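Local coordinates for protein AgaA (Rhizobium radiobacter, PDB 6HLX) that binds the opine agropinic acid as the periplasmic solute-binding protein of an ABC transporter, for import into the bacterium, at residues A[247-252]-A[320-325]; A[252-257]-A[314-319]; A[260-265]-A[445-450]; A[391-396]-A[411-416]. One frame throughout, in Å; residues are numbered along the deposited sequence. Where two conformers were deposited one is given.

Contact 1: residues A[247-252]-A[320-325]; sequences TKFEPF and NGFEVR
In this periplasmic binding protein fold a mixed sheet holds strand 322-327 parallel beside 351-356, and a loop meets it here. The loop 247-252 follows strand 240-245 and enters a short 3-10 segment at E250 that runs on past F252. Its partner 320-325 leads into strand 322-327. The contact is apolar and built mainly from three phenylalanines, a proline and a valine.

The clearest aromatic contact is CH-pi. P251 CB sits over one face of the F322 ring, 3.8 Å from its centroid and 17° off the normal. F322 holds CG in the crowded position between backbone N and carbonyl carbon (chi1 53°). F249 crosses F322 obliquely, so that F322 CE1 lies at the edge of the F249 ring. F252 crosses F322 obliquely, CE1 to CZ at 4.0 Å.

The aliphatic part rests on one methyl group. V324 CG2 touches F249 CE2 at 3.5 Å and F252 CE2 at 3.7 Å. Strand 351-356 packs against V324 through I351 and V353. V257 of helix 255-264 touches both F252 and F322.

One polar atom meets an aromatic edge. F249 has CG anti to its backbone N (chi1 -179°), and its CZ lies 3.4 Å from the carbonyl O of E323.

Contact 2: residues A[252-257]-A[314-319]; sequences FSKPEV and AKAGYP
E256 and K315 cross at about a right angle and meet at their tips. The E256 chain runs out extended beyond CG. K315 is extended as far as CE and then bends at its last torsion (chi4 -75°), which brings NZ to the carboxylate. E256 was deposited in two conformers; in the one described here, K315 NZ donates to E256 OE1 at 2.8 Å in a salt bridge. OE1 accepts through its syn lone pair, on the side of OE2. The other oxygen, OE2, lies 3.6 Å from A316 CA.

The rest of the contact is mainly apolar. V257 points CG2 at A316 CB, 3.7 Å away. The same methyl reaches Y318 CD2 at 3.9 Å, and the two side chains cross at about a right angle. K254 runs obliquely past Y318. Its CD lies at the ring edge, near the ring plane, and its CE is 3.5 Å from Y318 OH. Y318 also meets F322 edge-to-face.

K315 is exposed, so the salt bridge lies at the surface, while V257 is buried. The arrangement pairs the start of one helix with the end of another. K254 is the N-cap of helix 255-264, and its O accepts from V257 N. Helix 306-315 closes in a Schellman motif, with G317 at positive phi (102°).

Contact 3: residues A[260-265]-A[445-450]; sequences AIAYAV and PLVYFM
Helix 255-264 lies on the mixed sheet here, almost parallel to strand 446-451. The axes of the short segments 260-264 and 446-450 approach to 8.8 Å at an angle of 9°. A262 and V447 bring the two backbones nearest.

The aromatic contact is made by F449. Its CG is anti to the carbonyl carbon (chi1 -65°), and this brings the end of the ring closer to 260-265. V265 CG1 lies over one face, 4.1 Å from the ring centroid and 14° off the normal, in a CH-pi contact. It is offset toward the rim. The shortest atom-to-atom approach is V265 CB to F449 CE1, 3.6 Å. The two side chains cross at about a right angle. A262 CA and I261 O lie at the ring edge.

The aliphatic contact is lighter. A262 CB meets V447 CG1 at 4.0 Å. I261 adds its CG2, 4.4 Å from F449 CZ.

The strand has a classic beta bulge, in which F449 and M450 both face M241. Both are backbone hydrogen-bonded to M241. I270 of helix 267-274 also packs on V265 and F449.

All five touching residues are buried. V265 lies just past the helix end. Apart from I261 O at the ring edge, the contacts are between carbon atoms, so the two segments are joined by hydrophobic contact and a CH-pi contact, not by charge.

Contact 4: residues A[391-396]-A[411-416]; sequences NYYYGG and QQINDL
The backbone leaves helix 388-393 at Y394, passes through G395 and runs beside the first turn of helix 411-422, with the CA atoms of Y394 and N414 5.5 Å apart. N414 is the residue most covered. Its CG is anti to the carbonyl carbon (chi1 -66°), and its amide lies over one face of the Y394 ring, offset toward the rim. The amide and ring planes are 38° apart. The side chains cross at about a right angle. N414 CB is 3.6 Å from Y394 CE1, and the carbonyl O of N414 is 3.5 Å from the same atom. Y394 turns CG anti to its backbone N (chi1 -157°), and its hydroxyl is hydrogen-bonded to D418, one turn further along the helix.

This is a helix-loop-helix connection in the periplasmic binding protein fold, set against helix 426-443. The two helices are joined by the 17 residues 394-410, which hold no helix or strand. On the other flank I413 packs against Y393, CG2 to CB at 4.0 Å. F436 of helix 426-443 touches I413 and meets the Y393 ring edge-to-face. The Y393 hydroxyl makes a probable hydrogen bond to that of Y448.

Contacts 1, 2 and 3 form one continuous region. Contacts 1 and 2 share F252, and their centres are 9 Å apart. P251 CA of contact 1 lies 3.5 Å from Y318 OH of contact 2. Helix 255-264 carries contact 2 at its start and contact 3 at its end, and I261 CD1 touches F252 CE1 at 3.7 Å. Contacts 1 and 3 reach the same sheet. Contact 4 joins through contact 3, where Y448 OH and Y393 OH are 2.8 Å apart. None touches agropinic acid. F449, Y393 and F252 have side chains about 12, 13 and 14 Å from it. The side chain of V265 is about 8 Å from a bound zinc ion.

Contact 1: residues A[247-252]-A[320-325]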
loop_
_atom_site.group_PDB
_atom_site.type_symbol
_atom_site.label_atom_id
_atom_site.label_comp_id
_atom_site.label_asym_id
_atom_site.label_seq_id
_atom_site.Cartn_x
_atom_site.Cartn_y
_atom_site.Cartn_z
ATOM N N THR A 247 5.195 -13.891 -14.474
ATOM C CA THR A 247 6.279 -14.739 -14.982
ATOM C C THR A 247 5.793 -16.024 -15.688
ATOM O O THR A 247 6.631 -16.750 -16.263
ATOM C CB THR A 247 7.323 -15.031 -13.908
ATOM O OG1 THR A 247 6.765 -15.906 -12.939
ATOM C CG2 THR A 247 7.915 -13.763 -13.278
ATOM N N LYS A 248 4.465 -16.274 -15.724
ATOM C CA LYS A 248 3.897 -17.388 -16.522
ATOM C C LYS A 248 3.748 -16.966 -17.991
ATOM O O LYS A 248 3.588 -17.825 -18.868
ATOM C CB LYS A 248 2.583 -17.931 -15.940
ATOM C CG LYS A 248 2.828 -18.835 -14.745
ATOM C CD LYS A 248 1.581 -19.565 -14.280
ATOM C CE LYS A 248 1.949 -20.689 -13.336
ATOM N NZ LYS A 248 0.746 -21.351 -12.765
ATOM N N PHE A 249 3.868 -15.646 -18.273
ATOM C CA PHE A 249 3.876 -15.144 -19.654
ATOM C C PHE A 249 5.319 -15.383 -20.079
ATOM O O PHE A 249 6.237 -14.747 -19.547
ATOM C CB PHE A 249 3.467 -13.658 -19.731
ATOM C CG PHE A 249 3.430 -13.104 -21.141
ATOM C CD1 PHE A 249 2.420 -13.470 -22.025
ATOM C CD2 PHE A 249 4.395 -12.204 -21.577
ATOM C CE1 PHE A 249 2.387 -12.952 -23.328
ATOM C CE2 PHE A 249 4.362 -11.684 -22.876
ATOM C CZ PHE A 249 3.362 -12.063 -23.744
ATOM N N GLU A 250 5.532 -16.377 -20.962
ATOM C CA GLU A 250 6.861 -16.870 -21.335
ATOM C C GLU A 250 7.957 -15.767 -21.502
ATOM O O GLU A 250 8.959 -15.887 -20.797
ATOM C CB GLU A 250 6.808 -17.802 -22.550
ATOM C CG GLU A 250 8.129 -18.529 -22.764
ATOM C CD GLU A 250 8.085 -19.863 -23.486
ATOM O OE1 GLU A 250 7.007 -20.247 -23.996
ATOM O OE2 GLU A 250 9.144 -20.530 -23.537
ATOM N N PRO A 251 7.821 -14.697 -22.325
ATOM C CA PRO A 251 8.904 -13.687 -22.391
ATOM C C PRO A 251 9.289 -13.090 -21.022
ATOM O O PRO A 251 10.468 -12.854 -20.755
ATOM C CB PRO A 251 8.310 -12.608 -23.316
ATOM C CG PRO A 251 7.367 -13.358 -24.191
ATOM C CD PRO A 251 6.741 -14.372 -23.285
ATOM N N PHE A 252 8.302 -12.922 -20.127
ATOM C CA PHE A 252 8.525 -12.328 -18.796
ATOM C C PHE A 252 9.118 -13.285 -17.767
ATOM O O PHE A 252 9.304 -12.894 -16.622
ATOM C CB PHE A 252 7.224 -11.698 -18.274
ATOM C CG PHE A 252 6.750 -10.520 -19.085
ATOM C CD1 PHE A 252 7.638 -9.790 -19.872
ATOM C CD2 PHE A 252 5.435 -10.085 -18.997
ATOM C CE1 PHE A 252 7.193 -8.705 -20.630
ATOM C CE2 PHE A 252 5.001 -8.981 -19.726
ATOM C CZ PHE A 252 5.883 -8.290 -20.524
ATOM N N ASN A 320 12.471 -10.284 -33.228
ATOM C CA ASN A 320 11.375 -9.514 -33.811
ATOM C C ASN A 320 10.394 -9.040 -32.748
ATOM O O ASN A 320 9.312 -8.581 -33.095
ATOM C CB ASN A 320 10.656 -10.357 -34.870
ATOM C CG ASN A 320 11.585 -10.850 -35.954
ATOM O OD1 ASN A 320 11.686 -12.053 -36.219
ATOM N ND2 ASN A 320 12.301 -9.927 -36.582
ATOM N N GLY A 321 10.777 -9.146 -31.474
ATOM C CA GLY A 321 9.931 -8.746 -30.354
ATOM C C GLY A 321 8.782 -9.708 -30.148
ATOM O O GLY A 321 8.893 -10.894 -30.483
ATOM N N PHE A 322 7.658 -9.206 -29.604
ATOM C CA PHE A 322 6.472 -10.022 -29.333
ATOM C C PHE A 322 5.285 -9.118 -29.052
ATOM O O PHE A 322 5.467 -7.908 -28.862
ATOM C CB PHE A 322 6.709 -10.982 -28.128
ATOM C CG PHE A 322 7.194 -10.319 -26.850
ATOM C CD1 PHE A 322 6.289 -9.776 -25.941
ATOM C CD2 PHE A 322 8.553 -10.245 -26.558
ATOM C CE1 PHE A 322 6.735 -9.161 -24.755
ATOM C CE2 PHE A 322 9.001 -9.626 -25.383
ATOM C CZ PHE A 322 8.090 -9.083 -24.489
ATOM N N GLU A 323 4.083 -9.713 -28.973
ATOM C CA GLU A 323 2.855 -8.983 -28.637
ATOM C C GLU A 323 2.534 -9.241 -27.164
ATOM O O GLU A 323 2.737 -10.353 -26.664
ATOM C CB GLU A 323 1.687 -9.446 -29.517
ATOM C CG GLU A 323 1.937 -9.281 -31.010
ATOM C CD GLU A 323 0.808 -9.687 -31.942
ATOM O OE1 GLU A 323 0.844 -9.263 -33.121
ATOM O OE2 GLU A 323 -0.106 -10.426 -31.505
ATOM N N VAL A 324 2.020 -8.216 -26.456
ATOM C CA VAL A 324 1.709 -8.353 -25.042
ATOM C C VAL A 324 0.624 -7.348 -24.669
ATOM O O VAL A 324 0.467 -6.342 -25.351
ATOM C CB VAL A 324 3.003 -8.163 -24.178
ATOM C CG1 VAL A 324 3.580 -6.760 -24.326
ATOM C CG2 VAL A 324 2.791 -8.519 -22.706
ATOM N N ARG A 325 -0.066 -7.593 -23.560
ATOM C CA ARG A 325 -1.064 -6.667 -23.052
ATOM C C ARG A 325 -0.583 -6.086 -21.735
ATOM O O ARG A 325 -0.094 -6.831 -20.886
ATOM C CB ARG A 325 -2.412 -7.368 -22.843
ATOM C CG ARG A 325 -2.992 -7.993 -24.125
ATOM C CD ARG A 325 -4.485 -8.241 -23.994
ATOM N NE ARG A 325 -5.251 -6.992 -24.024
ATOM C CZ ARG A 325 -5.746 -6.433 -25.125
ATOM N NH1 ARG A 325 -5.566 -7.005 -26.311
ATOM N NH2 ARG A 325 -6.427 -5.296 -25.050
#

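Contact 2: residues A[252-257]-A[314-319]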
loop_
_atom_site.group_PDB
_atom_site.type_symbol
_atom_site.label_atom_id
_atom_site.label_comp_id
_atom_site.label_asym_id
_atom_site.label_seq_id
_atom_site.Cartn_x
_atom_site.Cartn_y
_atom_site.Cartn_z
ATOM N N PHE A 252 8.302 -12.922 -20.127
ATOM C CA PHE A 252 8.525 -12.328 -18.796
ATOM C C PHE A 252 9.118 -13.285 -17.767
ATOM O O PHE A 252 9.304 -12.894 -16.622
ATOM C CB PHE A 252 7.224 -11.698 -18.274
ATOM C CG PHE A 252 6.750 -10.520 -19.085
ATOM C CD1 PHE A 252 7.638 -9.790 -19.872
ATOM C CD2 PHE A 252 5.435 -10.085 -18.997
ATOM C CE1 PHE A 252 7.193 -8.705 -20.630
ATOM C CE2 PHE A 252 5.001 -8.981 -19.726
ATOM C CZ PHE A 252 5.883 -8.290 -20.524
ATOM N N SER A 253 9.371 -14.544 -18.152
ATOM C CA SER A 253 10.030 -15.496 -17.258
ATOM C C SER A 253 11.541 -15.298 -17.395
ATOM O O SER A 253 12.307 -15.924 -16.663
ATOM C CB SER A 253 9.680 -16.928 -17.653
ATOM O OG SER A 253 10.279 -17.296 -18.883
ATOM N N LYS A 254 11.964 -14.453 -18.364
ATOM C CA LYS A 254 13.372 -14.240 -18.689
ATOM C C LYS A 254 13.965 -12.953 -18.127
ATOM O O LYS A 254 13.532 -11.875 -18.526
ATOM C CB LYS A 254 13.601 -14.313 -20.214
ATOM C CG LYS A 254 13.177 -15.651 -20.806
ATOM C CD LYS A 254 13.122 -15.631 -22.316
ATOM C CE LYS A 254 12.513 -16.899 -22.887
ATOM N NZ LYS A 254 13.309 -18.114 -22.563
ATOM N N PRO A 255 14.996 -13.027 -17.255
ATOM C CA PRO A 255 15.633 -11.785 -16.765
ATOM C C PRO A 255 16.088 -10.830 -17.883
ATOM O O PRO A 255 15.992 -9.616 -17.700
ATOM C CB PRO A 255 16.821 -12.309 -15.942
ATOM C CG PRO A 255 16.337 -13.647 -15.436
ATOM C CD PRO A 255 15.631 -14.219 -16.646
ATOM N N GLU A 256 16.582 -11.364 -19.029
ATOM C CA GLU A 256 17.027 -10.520 -20.148
ATOM C C GLU A 256 15.891 -9.694 -20.761
ATOM O O GLU A 256 16.134 -8.577 -21.228
ATOM C CB GLU A 256 17.739 -11.349 -21.224
ATOM C CG GLU A 256 19.091 -11.894 -20.784
ATOM C CD GLU A 256 19.742 -12.884 -21.732
ATOM O OE1 GLU A 256 20.988 -12.995 -21.702
ATOM O OE2 GLU A 256 19.014 -13.555 -22.501
ATOM N N VAL A 257 14.650 -10.231 -20.754
ATOM C CA VAL A 257 13.481 -9.504 -21.287
ATOM C C VAL A 257 13.089 -8.388 -20.304
ATOM O O VAL A 257 12.800 -7.253 -20.720
ATOM C CB VAL A 257 12.280 -10.440 -21.623
ATOM C CG1 VAL A 257 10.990 -9.655 -21.901
ATOM C CG2 VAL A 257 12.613 -11.370 -22.797
ATOM N N ALA A 314 16.984 -9.909 -28.485
ATOM C CA ALA A 314 17.517 -10.826 -29.494
ATOM C C ALA A 314 18.224 -11.996 -28.817
ATOM O O ALA A 314 17.971 -13.143 -29.181
ATOM C CB ALA A 314 18.464 -10.091 -30.435
ATOM N N LYS A 315 19.013 -11.710 -27.758
ATOM C CA LYS A 315 19.739 -12.711 -26.979
ATOM C C LYS A 315 18.774 -13.661 -26.263
ATOM O O LYS A 315 19.053 -14.859 -26.182
ATOM C CB LYS A 315 20.675 -12.020 -25.977
ATOM C CG LYS A 315 21.880 -12.840 -25.558
ATOM C CD LYS A 315 22.683 -12.096 -24.486
ATOM C CE LYS A 315 23.808 -12.922 -23.902
ATOM N NZ LYS A 315 23.313 -13.961 -22.959
ATOM N N ALA A 316 17.621 -13.124 -25.783
ATOM C CA ALA A 316 16.564 -13.861 -25.092
ATOM C C ALA A 316 15.720 -14.747 -26.036
ATOM O O ALA A 316 14.924 -15.555 -25.559
ATOM C CB ALA A 316 15.655 -12.883 -24.353
ATOM N N GLY A 317 15.894 -14.587 -27.346
ATOM C CA GLY A 317 15.167 -15.362 -28.346
ATOM C C GLY A 317 14.013 -14.638 -29.016
ATOM O O GLY A 317 13.179 -15.287 -29.657
ATOM N N TYR A 318 13.982 -13.283 -28.916
ATOM C CA TYR A 318 12.952 -12.410 -29.509
ATOM C C TYR A 318 13.566 -11.389 -30.489
ATOM O O TYR A 318 13.519 -10.188 -30.217
ATOM C CB TYR A 318 12.091 -11.727 -28.405
ATOM C CG TYR A 318 11.480 -12.742 -27.469
ATOM C CD1 TYR A 318 10.351 -13.465 -27.837
ATOM C CD2 TYR A 318 12.085 -13.050 -26.252
ATOM C CE1 TYR A 318 9.836 -14.468 -27.021
ATOM C CE2 TYR A 318 11.579 -14.054 -25.427
ATOM C CZ TYR A 318 10.453 -14.758 -25.816
ATOM O OH TYR A 318 9.934 -15.735 -25.005
ATOM N N PRO A 319 14.130 -11.826 -31.649
ATOM C CA PRO A 319 14.754 -10.854 -32.572
ATOM C C PRO A 319 13.760 -9.906 -33.242
ATOM O O PRO A 319 14.156 -8.851 -33.742
ATOM C CB PRO A 319 15.470 -11.746 -33.592
ATOM C CG PRO A 319 14.691 -13.008 -33.596
ATOM C CD PRO A 319 14.262 -13.206 -32.165
#

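Contact 3: residues A[260-265]-A[445-450]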
loop_
_atom_site.group_PDB
_atom_site.type_symbol
_atom_site.label_atom_id
_atom_site.label_comp_id
_atom_site.label_asym_id
_atom_site.label_seq_id
_atom_site.Cartn_x
_atom_site.Cartn_y
_atom_site.Cartn_z
ATOM N N ALA A 260 15.657 -5.779 -20.616
ATOM C CA ALA A 260 15.474 -5.034 -21.881
ATOM C C ALA A 260 14.450 -3.906 -21.689
ATOM O O ALA A 260 14.701 -2.783 -22.107
ATOM C CB ALA A 260 15.022 -5.960 -23.008
ATOM N N ILE A 261 13.331 -4.197 -21.011
ATOM C CA ILE A 261 12.290 -3.206 -20.705
ATOM C C ILE A 261 12.843 -2.073 -19.817
ATOM O O ILE A 261 12.576 -0.907 -20.101
ATOM C CB ILE A 261 11.049 -3.898 -20.132
ATOM C CG1 ILE A 261 10.379 -4.718 -21.262
ATOM C CG2 ILE A 261 10.079 -2.866 -19.548
ATOM C CD1 ILE A 261 9.325 -5.682 -20.803
ATOM N N ALA A 262 13.660 -2.418 -18.798
ATOM C CA ALA A 262 14.310 -1.425 -17.924
ATOM C C ALA A 262 15.253 -0.501 -18.742
ATOM O O ALA A 262 15.343 0.687 -18.439
ATOM C CB ALA A 262 15.092 -2.126 -16.830
ATOM N N TYR A 263 15.921 -1.036 -19.791
ATOM C CA TYR A 263 16.825 -0.226 -20.636
ATOM C C TYR A 263 16.070 0.580 -21.703
ATOM O O TYR A 263 16.593 1.590 -22.200
ATOM C CB TYR A 263 17.878 -1.135 -21.339
ATOM C CG TYR A 263 19.042 -1.536 -20.455
ATOM C CD1 TYR A 263 20.037 -0.620 -20.115
ATOM C CD2 TYR A 263 19.172 -2.842 -19.991
ATOM C CE1 TYR A 263 21.124 -0.992 -19.324
ATOM C CE2 TYR A 263 20.261 -3.227 -19.199
ATOM C CZ TYR A 263 21.228 -2.294 -18.862
ATOM O OH TYR A 263 22.288 -2.647 -18.069
ATOM N N ALA A 264 14.888 0.095 -22.129
ATOM C CA ALA A 264 14.131 0.707 -23.226
ATOM C C ALA A 264 13.235 1.865 -22.839
ATOM O O ALA A 264 12.869 2.664 -23.705
ATOM C CB ALA A 264 13.292 -0.348 -23.937
ATOM N N VAL A 265 12.793 1.918 -21.582
ATOM C CA VAL A 265 11.837 2.955 -21.200
ATOM C C VAL A 265 12.531 4.217 -20.728
ATOM O O VAL A 265 13.176 4.200 -19.686
ATOM C CB VAL A 265 10.784 2.438 -20.186
ATOM C CG1 VAL A 265 9.779 3.542 -19.827
ATOM C CG2 VAL A 265 10.048 1.216 -20.726
ATOM N N PRO A 445 13.018 -9.092 -11.347
ATOM C CA PRO A 445 11.599 -9.512 -11.359
ATOM C C PRO A 445 10.674 -8.298 -11.319
ATOM O O PRO A 445 9.570 -8.353 -11.841
ATOM C CB PRO A 445 11.460 -10.342 -10.085
ATOM C CG PRO A 445 12.533 -9.811 -9.168
ATOM C CD PRO A 445 13.686 -9.499 -10.086
ATOM N N LEU A 446 11.137 -7.193 -10.692
ATOM C CA LEU A 446 10.423 -5.913 -10.632
ATOM C C LEU A 446 11.289 -4.897 -11.368
ATOM O O LEU A 446 12.512 -4.932 -11.251
ATOM C CB LEU A 446 10.220 -5.422 -9.187
ATOM C CG LEU A 446 9.142 -6.077 -8.276
ATOM C CD1 LEU A 446 7.722 -5.970 -8.868
ATOM C CD2 LEU A 446 9.494 -7.494 -7.885
ATOM N N VAL A 447 10.648 -3.977 -12.089
ATOM C CA VAL A 447 11.360 -2.905 -12.791
ATOM C C VAL A 447 10.800 -1.593 -12.249
ATOM O O VAL A 447 9.576 -1.473 -12.043
ATOM C CB VAL A 447 11.238 -3.051 -14.327
ATOM C CG1 VAL A 447 11.532 -1.732 -15.029
ATOM C CG2 VAL A 447 12.168 -4.159 -14.839
ATOM N N TYR A 448 11.694 -0.604 -11.986
ATOM C CA TYR A 448 11.264 0.666 -11.391
ATOM C C TYR A 448 11.681 1.823 -12.283
ATOM O O TYR A 448 12.794 1.813 -12.821
ATOM C CB TYR A 448 11.908 0.842 -10.002
ATOM C CG TYR A 448 11.705 -0.335 -9.079
ATOM C CD1 TYR A 448 12.628 -1.379 -9.036
ATOM C CD2 TYR A 448 10.626 -0.376 -8.193
ATOM C CE1 TYR A 448 12.447 -2.470 -8.184
ATOM C CE2 TYR A 448 10.448 -1.452 -7.323
ATOM C CZ TYR A 448 11.377 -2.484 -7.307
ATOM O OH TYR A 448 11.228 -3.541 -6.449
ATOM N N PHE A 449 10.808 2.843 -12.389
ATOM C CA PHE A 449 11.094 3.966 -13.274
ATOM C C PHE A 449 11.261 5.297 -12.606
ATOM O O PHE A 449 12.089 6.080 -13.073
ATOM C CB PHE A 449 9.995 4.086 -14.346
ATOM C CG PHE A 449 9.952 2.901 -15.289
ATOM C CD1 PHE A 449 11.117 2.417 -15.879
ATOM C CD2 PHE A 449 8.747 2.259 -15.568
ATOM C CE1 PHE A 449 11.074 1.314 -16.755
ATOM C CE2 PHE A 449 8.706 1.164 -16.442
ATOM C CZ PHE A 449 9.867 0.698 -17.018
ATOM N N MET A 450 10.467 5.593 -11.555
ATOM C CA MET A 450 10.543 6.916 -10.943
ATOM C C MET A 450 9.944 6.969 -9.553
ATOM O O MET A 450 9.093 6.133 -9.222
ATOM C CB MET A 450 9.788 7.938 -11.829
ATOM C CG MET A 450 8.304 7.626 -11.969
ATOM S SD MET A 450 7.357 8.903 -12.787
ATOM C CE MET A 450 7.232 10.129 -11.448
#

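Contact 4: residues A[391-396]-A[411-416]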
loop_
_atom_site.group_PDB
_atom_site.type_symbol
_atom_site.label_atom_id
_atom_site.label_comp_id
_atom_site.label_asym_id
_atom_site.label_seq_id
_atom_site.Cartn_x
_atom_site.Cartn_y
_atom_site.Cartn_z
ATOM N N ASN A 391 7.585 -8.731 0.598
ATOM C CA ASN A 391 6.264 -8.602 0.009
ATOM C C ASN A 391 6.343 -8.493 -1.534
ATOM O O ASN A 391 5.475 -9.015 -2.233
ATOM C CB ASN A 391 5.544 -7.415 0.632
ATOM C CG ASN A 391 4.162 -7.167 0.086
ATOM O OD1 ASN A 391 3.311 -8.088 -0.050
ATOM N ND2 ASN A 391 3.918 -5.922 -0.254
ATOM N N TYR A 392 7.432 -7.873 -2.047
ATOM C CA TYR A 392 7.689 -7.710 -3.479
ATOM C C TYR A 392 8.418 -8.889 -4.124
ATOM O O TYR A 392 8.147 -9.210 -5.279
ATOM C CB TYR A 392 8.536 -6.423 -3.698
ATOM C CG TYR A 392 7.691 -5.175 -3.616
ATOM C CD1 TYR A 392 7.258 -4.676 -2.383
ATOM C CD2 TYR A 392 7.306 -4.501 -4.766
ATOM C CE1 TYR A 392 6.407 -3.573 -2.311
ATOM C CE2 TYR A 392 6.470 -3.383 -4.704
ATOM C CZ TYR A 392 6.032 -2.921 -3.472
ATOM O OH TYR A 392 5.154 -1.866 -3.434
ATOM N N TYR A 393 9.402 -9.482 -3.415
ATOM C CA TYR A 393 10.345 -10.451 -4.001
ATOM C C TYR A 393 10.252 -11.905 -3.584
ATOM O O TYR A 393 10.757 -12.763 -4.315
ATOM C CB TYR A 393 11.784 -9.977 -3.701
ATOM C CG TYR A 393 12.184 -8.764 -4.517
ATOM C CD1 TYR A 393 11.875 -7.476 -4.084
ATOM C CD2 TYR A 393 12.873 -8.904 -5.722
ATOM C CE1 TYR A 393 12.208 -6.356 -4.844
ATOM C CE2 TYR A 393 13.235 -7.790 -6.480
ATOM C CZ TYR A 393 12.883 -6.519 -6.044
ATOM O OH TYR A 393 13.227 -5.412 -6.784
ATOM N N TYR A 394 9.732 -12.192 -2.381
ATOM C CA TYR A 394 9.743 -13.567 -1.874
ATOM C C TYR A 394 8.849 -14.497 -2.703
ATOM O O TYR A 394 7.873 -14.049 -3.297
ATOM C CB TYR A 394 9.250 -13.578 -0.419
ATOM C CG TYR A 394 9.718 -14.791 0.357
ATOM C CD1 TYR A 394 11.016 -14.866 0.854
ATOM C CD2 TYR A 394 8.880 -15.883 0.555
ATOM C CE1 TYR A 394 11.461 -15.986 1.549
ATOM C CE2 TYR A 394 9.319 -17.016 1.248
ATOM C CZ TYR A 394 10.600 -17.043 1.778
ATOM O OH TYR A 394 11.050 -18.139 2.480
ATOM N N GLY A 395 9.167 -15.782 -2.685
ATOM C CA GLY A 395 8.307 -16.802 -3.259
ATOM C C GLY A 395 7.250 -17.140 -2.217
ATOM O O GLY A 395 6.365 -16.321 -1.932
ATOM N N GLY A 396 7.387 -18.305 -1.576
ATOM C CA GLY A 396 6.446 -18.712 -0.534
ATOM C C GLY A 396 5.178 -19.363 -1.059
ATOM O O GLY A 396 5.097 -19.730 -2.240
ATOM N N GLN A 411 15.432 -19.100 -5.226
ATOM C CA GLN A 411 15.914 -19.597 -3.941
ATOM C C GLN A 411 16.958 -18.690 -3.309
ATOM O O GLN A 411 16.894 -18.479 -2.096
ATOM C CB GLN A 411 16.398 -21.067 -4.025
ATOM C CG GLN A 411 16.350 -21.833 -2.673
ATOM C CD GLN A 411 15.135 -21.596 -1.772
ATOM O OE1 GLN A 411 13.981 -21.436 -2.206
ATOM N NE2 GLN A 411 15.375 -21.570 -0.472
ATOM N N GLN A 412 17.911 -18.145 -4.099
ATOM C CA GLN A 412 18.941 -17.270 -3.499
ATOM C C GLN A 412 18.302 -16.042 -2.856
ATOM O O GLN A 412 18.677 -15.665 -1.738
ATOM C CB GLN A 412 19.995 -16.853 -4.523
ATOM C CG GLN A 412 20.968 -17.973 -4.872
ATOM C CD GLN A 412 21.948 -17.512 -5.927
ATOM O OE1 GLN A 412 22.523 -16.421 -5.841
ATOM N NE2 GLN A 412 22.136 -18.321 -6.957
ATOM N N ILE A 413 17.317 -15.438 -3.544
ATOM C CA ILE A 413 16.598 -14.273 -3.010
ATOM C C ILE A 413 15.840 -14.672 -1.740
ATOM O O ILE A 413 15.922 -13.957 -0.746
ATOM C CB ILE A 413 15.671 -13.636 -4.096
ATOM C CG1 ILE A 413 16.505 -12.757 -5.046
ATOM C CG2 ILE A 413 14.542 -12.798 -3.453
ATOM C CD1 ILE A 413 15.765 -12.185 -6.256
ATOM N N ASN A 414 15.130 -15.827 -1.757
ATOM C CA ASN A 414 14.369 -16.285 -0.583
ATOM C C ASN A 414 15.276 -16.445 0.633
ATOM O O ASN A 414 14.930 -15.995 1.727
ATOM C CB ASN A 414 13.650 -17.603 -0.862
ATOM C CG ASN A 414 12.550 -17.531 -1.893
ATOM O OD1 ASN A 414 12.134 -18.565 -2.446
ATOM N ND2 ASN A 414 12.057 -16.345 -2.178
ATOM N N ASP A 415 16.431 -17.099 0.423
ATOM C CA ASP A 415 17.400 -17.366 1.492
ATOM C C ASP A 415 17.933 -16.082 2.094
ATOM O O ASP A 415 17.994 -15.969 3.319
ATOM C CB ASP A 415 18.537 -18.265 0.974
ATOM C CG ASP A 415 18.081 -19.679 0.692
ATOM O OD1 ASP A 415 16.997 -20.066 1.188
ATOM O OD2 ASP A 415 18.828 -20.420 0.013
ATOM N N LEU A 416 18.241 -15.093 1.246
ATOM C CA LEU A 416 18.740 -13.799 1.711
ATOM C C LEU A 416 17.648 -13.051 2.473
ATOM O O LEU A 416 17.918 -12.509 3.549
ATOM C CB LEU A 416 19.256 -12.938 0.547
ATOM C CG LEU A 416 20.614 -13.365 -0.034
ATOM C CD1 LEU A 416 20.837 -12.720 -1.393
ATOM C CD2 LEU A 416 21.777 -13.056 0.940
#